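Local structure of glutathione transferase lambda1 (Populus trichocarpa, 4PQH) at residues A[27-32]-A[81-86]; A[47-52]-A[106-111]; A[150-155]-A[197-202]. The protein binds glutathione covalently and probably catalyses thiol-transfer and glutathione-conjugation reactions as a monomeric plant Lambda-class glutathione transferase. One frame throughout, in Å; residues are numbered along the deposited sequence. Where two conformers were deposited one is given.

Contact 1: residues A[27-32]-A[81-86]; sequences TTRLYI and SLEHNN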
loop_
_atom_site.group_PDB
_atom_site.type_symbol
_atom_site.label_atom_id
_atom_site.label_comp_id
_atom_site.label_asym_id
_atom_site.label_seq_id
_atom_site.Cartn_x
_atom_site.Cartn_y
_atom_site.Cartn_z
ATOM N N THR A 27 23.259 -1.071 -0.356
ATOM C CA THR A 27 22.183 -0.178 0.058
ATOM C C THR A 27 20.835 -0.798 -0.287
ATOM O O THR A 27 20.671 -1.381 -1.362
ATOM C CB THR A 27 22.297 1.199 -0.641
ATOM O OG1 THR A 27 23.429 1.909 -0.126
ATOM C CG2 THR A 27 21.046 2.041 -0.412
ATOM N N THR A 28 19.875 -0.683 0.625
ATOM C CA THR A 28 18.517 -1.134 0.357
ATOM C C THR A 28 17.738 -0.038 -0.370
ATOM O O THR A 28 17.689 1.106 0.080
ATOM C CB THR A 28 17.803 -1.545 1.655
ATOM O OG1 THR A 28 18.545 -2.601 2.280
ATOM C CG2 THR A 28 16.392 -2.027 1.363
ATOM N N ARG A 29 17.151 -0.385 -1.515
ATOM C CA ARG A 29 16.393 0.575 -2.308
ATOM C C ARG A 29 14.981 0.085 -2.569
ATOM O O ARG A 29 14.774 -1.072 -2.933
ATOM C CB ARG A 29 17.096 0.843 -3.638
ATOM C CG ARG A 29 18.453 1.491 -3.481
ATOM C CD ARG A 29 19.137 1.727 -4.817
ATOM N NE ARG A 29 20.418 2.391 -4.608
ATOM C CZ ARG A 29 21.538 1.759 -4.276
ATOM N NH1 ARG A 29 21.542 0.438 -4.124
ATOM N NH2 ARG A 29 22.654 2.445 -4.092
ATOM N N LEU A 30 14.013 0.976 -2.376
ATOM C CA LEU A 30 12.625 0.692 -2.684
ATOM C C LEU A 30 12.231 1.501 -3.914
ATOM O O LEU A 30 12.147 2.730 -3.861
ATOM C CB LEU A 30 11.739 1.063 -1.499
ATOM C CG LEU A 30 10.231 1.006 -1.739
ATOM C CD1 LEU A 30 9.787 -0.394 -2.139
ATOM C CD2 LEU A 30 9.471 1.496 -0.517
ATOM N N TYR A 31 12.005 0.813 -5.027
ATOM C CA TYR A 31 11.659 1.493 -6.271
ATOM C C TYR A 31 10.161 1.716 -6.335
ATOM O O TYR A 31 9.375 0.776 -6.204
ATOM C CB TYR A 31 12.148 0.702 -7.485
ATOM C CG TYR A 31 13.652 0.582 -7.527
ATOM C CD1 TYR A 31 14.311 -0.392 -6.782
ATOM C CD2 TYR A 31 14.423 1.456 -8.286
ATOM C CE1 TYR A 31 15.678 -0.500 -6.793
ATOM C CE2 TYR A 31 15.813 1.350 -8.308
ATOM C CZ TYR A 31 16.429 0.363 -7.560
ATOM O OH TYR A 31 17.800 0.238 -7.555
ATOM N N ILE A 32 9.770 2.975 -6.508
ATOM C CA ILE A 32 8.371 3.352 -6.468
ATOM C C ILE A 32 8.027 4.333 -7.578
ATOM O O ILE A 32 8.897 4.847 -8.281
ATOM C CB ILE A 32 7.995 4.042 -5.123
ATOM C CG1 ILE A 32 8.675 5.410 -5.009
ATOM C CG2 ILE A 32 8.352 3.175 -3.923
ATOM C CD1 ILE A 32 8.176 6.242 -3.832
ATOM N N SER A 81 9.368 -2.484 -6.460
ATOM C CA SER A 81 10.310 -3.571 -6.270
ATOM C C SER A 81 11.280 -3.161 -5.165
ATOM O O SER A 81 11.505 -1.968 -4.931
ATOM C CB SER A 81 11.039 -3.923 -7.569
ATOM O OG SER A 81 11.920 -2.894 -7.978
ATOM N N LEU A 82 11.834 -4.158 -4.485
ATOM C CA LEU A 82 12.724 -3.925 -3.360
ATOM C C LEU A 82 14.048 -4.608 -3.628
ATOM O O LEU A 82 14.093 -5.819 -3.857
ATOM C CB LEU A 82 12.116 -4.477 -2.071
ATOM C CG LEU A 82 12.961 -4.283 -0.808
ATOM C CD1 LEU A 82 13.021 -2.810 -0.420
ATOM C CD2 LEU A 82 12.425 -5.133 0.331
ATOM N N GLU A 83 15.115 -3.812 -3.612
ATOM C CA GLU A 83 16.479 -4.293 -3.735
ATOM C C GLU A 83 17.041 -4.413 -2.330
ATOM O O GLU A 83 17.181 -3.415 -1.617
ATOM C CB GLU A 83 17.295 -3.288 -4.542
ATOM C CG GLU A 83 18.767 -3.597 -4.663
ATOM C CD GLU A 83 19.544 -2.428 -5.240
ATOM O OE1 GLU A 83 18.904 -1.521 -5.810
ATOM O OE2 GLU A 83 20.787 -2.409 -5.116
ATOM N N HIS A 84 17.348 -5.642 -1.925
ATOM C CA HIS A 84 17.818 -5.902 -0.573
ATOM C C HIS A 84 18.608 -7.201 -0.579
ATOM O O HIS A 84 18.149 -8.204 -1.122
ATOM C CB HIS A 84 16.628 -6.007 0.389
ATOM C CG HIS A 84 17.019 -6.245 1.815
ATOM N ND1 HIS A 84 17.792 -5.355 2.533
ATOM C CD2 HIS A 84 16.744 -7.267 2.657
ATOM C CE1 HIS A 84 17.978 -5.823 3.753
ATOM N NE2 HIS A 84 17.355 -6.983 3.857
ATOM N N ASN A 85 19.801 -7.171 0.011
ATOM C CA ASN A 85 20.648 -8.359 0.121
ATOM C C ASN A 85 20.827 -9.122 -1.189
ATOM O O ASN A 85 20.609 -10.335 -1.240
ATOM C CB ASN A 85 20.117 -9.309 1.199
ATOM C CG ASN A 85 20.263 -8.748 2.598
ATOM O OD1 ASN A 85 21.064 -7.845 2.839
ATOM N ND2 ASN A 85 19.493 -9.289 3.532
ATOM N N ASN A 86 21.205 -8.402 -2.242
ATOM C CA ASN A 86 21.516 -9.004 -3.538
ATOM C C ASN A 86 20.346 -9.737 -4.193
ATOM O O ASN A 86 20.534 -10.714 -4.919
ATOM C CB ASN A 86 22.729 -9.932 -3.423
ATOM C CG ASN A 86 23.929 -9.243 -2.811
ATOM O OD1 ASN A 86 24.282 -8.127 -3.195
ATOM N ND2 ASN A 86 24.559 -9.900 -1.842
HETATM O O HOH W 1 22.011 -2.958 -2.889
#

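Contact 2: residues A[47-52]-A[106-111]; sequences NCKGLQ and PSLFPD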
loop_
_atom_site.group_PDB
_atom_site.type_symbol
_atom_site.label_atom_id
_atom_site.label_comp_id
_atom_site.label_asym_id
_atom_site.label_seq_id
_atom_site.Cartn_x
_atom_site.Cartn_y
_atom_site.Cartn_z
ATOM N N ASN A 47 7.757 3.369 6.431
ATOM C CA ASN A 47 7.620 4.468 7.373
ATOM C C ASN A 47 7.109 4.009 8.724
ATOM O O ASN A 47 7.592 4.467 9.757
ATOM C CB ASN A 47 6.673 5.526 6.833
ATOM C CG ASN A 47 7.248 6.294 5.657
ATOM O OD1 ASN A 47 8.346 6.009 5.171
ATOM N ND2 ASN A 47 6.500 7.282 5.196
ATOM N N CYS A 48 6.131 3.109 8.718
ATOM C CA CYS A 48 5.535 2.643 9.970
ATOM C C CYS A 48 6.543 1.897 10.825
ATOM O O CYS A 48 6.409 1.838 12.050
ATOM C CB CYS A 48 4.334 1.745 9.692
ATOM S SG CYS A 48 2.892 2.621 9.092
ATOM N N LYS A 49 7.564 1.336 10.195
ATOM C CA LYS A 49 8.596 0.624 10.927
ATOM C C LYS A 49 9.805 1.501 11.247
ATOM O O LYS A 49 10.774 1.029 11.836
ATOM C CB LYS A 49 9.009 -0.637 10.162
ATOM C CG LYS A 49 7.906 -1.672 10.098
ATOM C CD LYS A 49 8.339 -2.934 9.361
ATOM C CE LYS A 49 9.199 -3.816 10.250
ATOM N NZ LYS A 49 8.385 -4.489 11.308
ATOM N N GLY A 50 9.740 2.781 10.892
ATOM C CA GLY A 50 10.836 3.705 11.162
ATOM C C GLY A 50 12.082 3.450 10.323
ATOM O O GLY A 50 13.206 3.692 10.757
ATOM N N LEU A 51 11.883 2.987 9.094
ATOM C CA LEU A 51 12.997 2.538 8.264
ATOM C C LEU A 51 13.431 3.552 7.213
ATOM O O LEU A 51 14.055 3.184 6.216
ATOM C CB LEU A 51 12.632 1.217 7.588
ATOM C CG LEU A 51 12.346 0.054 8.546
ATOM C CD1 LEU A 51 11.748 -1.126 7.802
ATOM C CD2 LEU A 51 13.612 -0.365 9.284
ATOM N N GLN A 52 13.109 4.824 7.435
ATOM C CA GLN A 52 13.420 5.861 6.454
ATOM C C GLN A 52 14.922 5.975 6.177
ATOM O O GLN A 52 15.330 6.247 5.050
ATOM C CB GLN A 52 12.840 7.218 6.882
ATOM C CG GLN A 52 11.312 7.257 6.994
ATOM C CD GLN A 52 10.796 6.944 8.390
ATOM O OE1 GLN A 52 11.434 6.227 9.164
ATOM N NE2 GLN A 52 9.626 7.481 8.716
ATOM N N PRO A 106 8.639 -1.738 14.912
ATOM C CA PRO A 106 7.487 -2.461 15.462
ATOM C C PRO A 106 6.942 -3.512 14.507
ATOM O O PRO A 106 6.894 -3.295 13.291
ATOM C CB PRO A 106 6.447 -1.359 15.693
ATOM C CG PRO A 106 6.895 -0.218 14.858
ATOM C CD PRO A 106 8.398 -0.293 14.849
ATOM N N SER A 107 6.545 -4.656 15.046
ATOM C CA SER A 107 5.925 -5.698 14.240
ATOM C C SER A 107 4.558 -5.252 13.766
ATOM O O SER A 107 3.752 -4.756 14.559
ATOM C CB SER A 107 5.761 -6.984 15.053
ATOM O OG SER A 107 4.991 -7.935 14.326
ATOM N N LEU A 108 4.291 -5.452 12.478
ATOM C CA LEU A 108 2.999 -5.087 11.908
ATOM C C LEU A 108 2.132 -6.305 11.582
ATOM O O LEU A 108 1.245 -6.241 10.731
ATOM C CB LEU A 108 3.206 -4.213 10.666
ATOM C CG LEU A 108 3.998 -2.929 10.938
ATOM C CD1 LEU A 108 4.308 -2.220 9.629
ATOM C CD2 LEU A 108 3.247 -2.000 11.876
ATOM N N PHE A 109 2.383 -7.424 12.250
ATOM C CA PHE A 109 1.554 -8.605 12.026
ATOM C C PHE A 109 1.432 -9.385 13.333
ATOM O O PHE A 109 2.443 -9.688 13.972
ATOM C CB PHE A 109 2.138 -9.469 10.905
ATOM C CG PHE A 109 1.102 -10.241 10.127
ATOM C CD1 PHE A 109 0.107 -9.576 9.419
ATOM C CD2 PHE A 109 1.124 -11.620 10.094
ATOM C CE1 PHE A 109 -0.845 -10.276 8.692
ATOM C CE2 PHE A 109 0.176 -12.328 9.374
ATOM C CZ PHE A 109 -0.809 -11.655 8.668
ATOM N N PRO A 110 0.194 -9.708 13.738
ATOM C CA PRO A 110 -0.040 -10.346 15.039
ATOM C C PRO A 110 0.341 -11.809 15.040
ATOM O O PRO A 110 0.407 -12.436 13.984
ATOM C CB PRO A 110 -1.550 -10.226 15.219
ATOM C CG PRO A 110 -2.085 -10.252 13.818
ATOM C CD PRO A 110 -1.059 -9.508 12.986
ATOM N N ASP A 111 0.561 -12.341 16.236
ATOM C CA ASP A 111 0.912 -13.740 16.418
ATOM C C ASP A 111 -0.297 -14.660 16.497
ATOM O O ASP A 111 -0.190 -15.857 16.230
ATOM C CB ASP A 111 1.751 -13.911 17.695
ATOM C CG ASP A 111 0.925 -13.755 18.993
ATOM O OD1 ASP A 111 0.390 -12.652 19.256
ATOM O OD2 ASP A 111 0.837 -14.730 19.785
#

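Contact 3: residues A[150-155]-A[197-202]; sequences YIETAL and GRPKLA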
loop_
_atom_site.group_PDB
_atom_site.type_symbol
_atom_site.label_atom_id
_atom_site.label_comp_id
_atom_site.label_asym_id
_atom_site.label_seq_id
_atom_site.Cartn_x
_atom_site.Cartn_y
_atom_site.Cartn_z
ATOM N N TYR A 150 -18.568 -5.414 2.605
ATOM C CA TYR A 150 -17.682 -6.489 3.036
ATOM C C TYR A 150 -16.646 -5.946 4.021
ATOM O O TYR A 150 -16.367 -6.562 5.053
ATOM C CB TYR A 150 -16.994 -7.147 1.835
ATOM C CG TYR A 150 -16.139 -8.336 2.207
ATOM C CD1 TYR A 150 -14.824 -8.167 2.622
ATOM C CD2 TYR A 150 -16.649 -9.627 2.152
ATOM C CE1 TYR A 150 -14.038 -9.250 2.973
ATOM C CE2 TYR A 150 -15.871 -10.718 2.494
ATOM C CZ TYR A 150 -14.565 -10.524 2.906
ATOM O OH TYR A 150 -13.785 -11.607 3.254
ATOM N N ILE A 151 -16.083 -4.791 3.700
ATOM C CA ILE A 151 -15.097 -4.140 4.556
ATOM C C ILE A 151 -15.694 -3.770 5.919
ATOM O O ILE A 151 -15.081 -4.007 6.970
ATOM C CB ILE A 151 -14.513 -2.880 3.865
ATOM C CG1 ILE A 151 -13.732 -3.282 2.607
ATOM C CG2 ILE A 151 -13.649 -2.067 4.821
ATOM C CD1 ILE A 151 -12.638 -4.286 2.873
ATOM N N GLU A 152 -16.899 -3.207 5.900
ATOM C CA GLU A 152 -17.586 -2.805 7.123
ATOM C C GLU A 152 -17.801 -4.012 8.026
ATOM O O GLU A 152 -17.543 -3.956 9.239
ATOM C CB GLU A 152 -18.924 -2.133 6.784
ATOM C CG GLU A 152 -19.756 -1.765 8.003
ATOM C CD GLU A 152 -19.182 -0.604 8.783
ATOM O OE1 GLU A 152 -18.278 0.090 8.274
ATOM O OE2 GLU A 152 -19.650 -0.391 9.921
ATOM N N THR A 153 -18.242 -5.115 7.433
ATOM C CA THR A 153 -18.464 -6.344 8.183
ATOM C C THR A 153 -17.151 -6.894 8.737
ATOM O O THR A 153 -17.082 -7.296 9.900
ATOM C CB THR A 153 -19.182 -7.407 7.330
ATOM O OG1 THR A 153 -20.506 -6.950 7.033
ATOM C CG2 THR A 153 -19.269 -8.731 8.078
ATOM N N ALA A 154 -16.103 -6.884 7.921
ATOM C CA ALA A 154 -14.792 -7.355 8.364
ATOM C C ALA A 154 -14.293 -6.571 9.573
ATOM O O ALA A 154 -13.669 -7.132 10.464
ATOM C CB ALA A 154 -13.785 -7.278 7.234
ATOM N N LEU A 155 -14.589 -5.279 9.616
ATOM C CA LEU A 155 -14.153 -4.437 10.728
ATOM C C LEU A 155 -14.869 -4.723 12.052
ATOM O O LEU A 155 -14.468 -4.211 13.097
ATOM C CB LEU A 155 -14.287 -2.968 10.346
ATOM C CG LEU A 155 -13.194 -2.503 9.377
ATOM C CD1 LEU A 155 -13.606 -1.178 8.751
ATOM C CD2 LEU A 155 -11.835 -2.381 10.076
ATOM N N GLY A 197 -23.757 4.998 6.466
ATOM C CA GLY A 197 -24.237 3.705 6.914
ATOM C C GLY A 197 -23.136 2.722 7.275
ATOM O O GLY A 197 -23.411 1.549 7.525
ATOM N N ARG A 198 -21.891 3.190 7.288
ATOM C CA ARG A 198 -20.745 2.319 7.535
ATOM C C ARG A 198 -19.843 2.905 8.618
ATOM O O ARG A 198 -18.755 3.406 8.338
ATOM C CB ARG A 198 -19.966 2.071 6.241
ATOM C CG ARG A 198 -20.792 1.390 5.159
ATOM C CD ARG A 198 -19.940 0.833 4.025
ATOM N NE ARG A 198 -20.801 0.299 2.965
ATOM C CZ ARG A 198 -21.315 1.034 1.979
ATOM N NH1 ARG A 198 -21.029 2.329 1.895
ATOM N NH2 ARG A 198 -22.106 0.468 1.073
ATOM N N PRO A 199 -20.303 2.844 9.873
ATOM C CA PRO A 199 -19.601 3.520 10.966
ATOM C C PRO A 199 -18.218 2.941 11.289
ATOM O O PRO A 199 -17.328 3.698 11.666
ATOM C CB PRO A 199 -20.562 3.355 12.144
ATOM C CG PRO A 199 -21.396 2.162 11.807
ATOM C CD PRO A 199 -21.549 2.197 10.325
ATOM N N LYS A 200 -18.033 1.634 11.148
ATOM C CA LYS A 200 -16.731 1.033 11.422
ATOM C C LYS A 200 -15.714 1.498 10.379
ATOM O O LYS A 200 -14.551 1.766 10.693
ATOM C CB LYS A 200 -16.827 -0.495 11.431
ATOM C CG LYS A 200 -17.677 -1.080 12.551
ATOM C CD LYS A 200 -16.903 -1.191 13.838
ATOM C CE LYS A 200 -17.729 -1.861 14.923
ATOM N NZ LYS A 200 -17.043 -1.758 16.235
ATOM N N LEU A 201 -16.156 1.570 9.126
ATOM C CA LEU A 201 -15.325 2.080 8.054
ATOM C C LEU A 201 -14.993 3.551 8.258
ATOM O O LEU A 201 -13.848 3.965 8.076
ATOM C CB LEU A 201 -16.045 1.895 6.721
ATOM C CG LEU A 201 -15.374 2.569 5.528
ATOM C CD1 LEU A 201 -14.014 1.954 5.253
ATOM C CD2 LEU A 201 -16.268 2.449 4.327
ATOM N N ALA A 202 -15.996 4.346 8.626
ATOM C CA ALA A 202 -15.755 5.762 8.891
ATOM C C ALA A 202 -14.699 5.921 9.993
ATOM O O ALA A 202 -13.779 6.740 9.877
ATOM C CB ALA A 202 -17.055 6.470 9.269
HETATM O O HOH W 2 -15.219 -3.999 15.884
#

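Contact 1: residues A[27-32]-A[81-86]
Leu30 and Leu82 face each other as a non-hydrogen-bonded pair between two antiparallel strands, 28-32 and 81-84, whose axes run at 169° and approach to 4.8 Å, with hydrogen-bonded pairs Arg29-Glu83 and Tyr31-Ser81 before and after them. Each of those two pairs closes a ring of two backbone bonds; in the second, Tyr31 N to Ser81 O is 2.8 Å and the return bond from Ser81 N to Tyr31 O stretches to 3.3 Å.

One face of the sheet is polar here, and its centre is the carboxylate of Glu83. CG lies anti to the backbone N (chi1 175°), and the extended chain runs side by side with that of Arg29, pointing the same way. The two oxygens divide the work. Tyr31 OH donates to Glu83 OE1 at 2.7 Å, nearly along the C-O axis, with ring and carboxylate only 13° from coplanar. In the conformer described, Glu83 OE2 forms a salt bridge with Arg29 NH1 at 3.1 Å, a weak hydrogen bond by its angle; it also accepts from Phe24 N and is joined by a water to Thr27 O. Arg29 NH1 makes a second salt bridge with Asp25, so the guanidinium probably offsets the charges of two carboxylates.

On the other face, Leu82 CD1 touches Leu30 CB at 4.2 Å and Thr28 CG2 at 3.9 Å. Thr28 OG1, in the plane of the His84 ring at its edge, shares a hydrogen bond of 2.9 Å with His84 ND1.

These are central strands of the thioredoxin-like domain that binds glutathione. Strand 55-59 pairs with the far side of 28-32; Leu30 packs on Val42 of helix 37-48, and Leu82 on Leu95, Tyr98 and Ile99 of helix 92-102.

Contact 2: residues A[47-52]-A[106-111]
The side chains of Lys49 and Leu108 lie alongside one another, running in antiparallel directions, and their aliphatic parts make the close-packed half of this contact. Leu108 points toward the end of helix 37-48, its CD1 resting 3.7 Å from Lys49 CG and 4.0 Å from Cys48 CB. The lysine chain then bends at both of its last torsions (chi3 78°, chi4 73°), the second of which folds NZ back to the loop. There Lys49 NZ donates to Pro106 O at 2.8 Å, approaching from above the carbonyl plane, 48° out of it.

The same ammonium forms a salt bridge with Asp100, whose OD1 also accepts from Leu108 N, so one carboxylate oxygen ties both sides together. An alanine in place of Lys49 would probably leave Pro106 O and Asp100 without this cationic partner and open a gap beside Leu108 CD1.

The outer side faces solvent: Pro106 is exposed and touches the helix end through few atoms, CG and CD, with Pro106 CG 3.5 Å from Cys48 O. Gly50, with positive phi, is the first residue past the helix and completes a Schellman motif.

The contact thus joins the C-terminal end of helix 37-48 to the loop leading from helix 92-102 into helix 113-137. Lys49 packs on Ile99 of helix 92-102, and Phe109 lies against Ala119 and Phe123 of helix 113-137.

Contact 3: residues A[150-155]-A[197-202]
Glu152 accepts two first-turn amides of helix 199-208, within the all-helical C-terminal domain of the glutathione transferase fold. Arg198 holds the N-cap position, while the acceptors come from a different helix, 144-154. Both carboxylate oxygens are used: Leu201 N donates to Glu152 OE1 at 2.7 Å, on the syn side and 19° out of the carboxylate plane, while Lys200 N donates to the syn lone pair of Glu152 OE2 at 2.9 Å. A bend at chi2 (71°) turns the carboxylate toward these amides. The positive end of the helix dipole would be expected to favour the charged form of the acid.

The charge of Arg198 is directed elsewhere. Its side chain reaches away from the carboxylate to a salt bridge with Asp149, and its remaining guanidinium nitrogens donate to Tyr192 OH and Ile194 O. Lys200 crosses Glu152 at about a right angle, its NZ 7.0 Å from Glu152 OE2, too far for a direct pairing.

Beneath the polar layer, Ile151 CG2 meets Leu201 CD1 at 4.1 Å, and Leu155 CB lies 3.7 Å from Lys200 CB. Phe148 and Phe164 extend this apolar patch. Near Leu155 a water links the two segments, donating to Leu155 O and accepting from Lys200 NZ, both at 2.9 Å.

Taken together, the three contacts illustrate how polar chemistry follows position in a fold. Contact 1 lies in the buried sheet of the N-terminal domain, where charges are enclosed and probably offset one another on one face, with a mostly apolar face behind. Contacts 2 and 3 are partly buried, and each centres on one charged side chain that meets backbone groups: a lysine, also paired with a carboxylate, on a loop carbonyl, and a glutamate on helix amides. Contacts 1 and 2 involve consecutive elements, strand 28-32 and helix 37-48, their centres about 17 Å apart. Contact 3, about 35 Å from contact 1 between centres, joins two helices of the C-terminal domain.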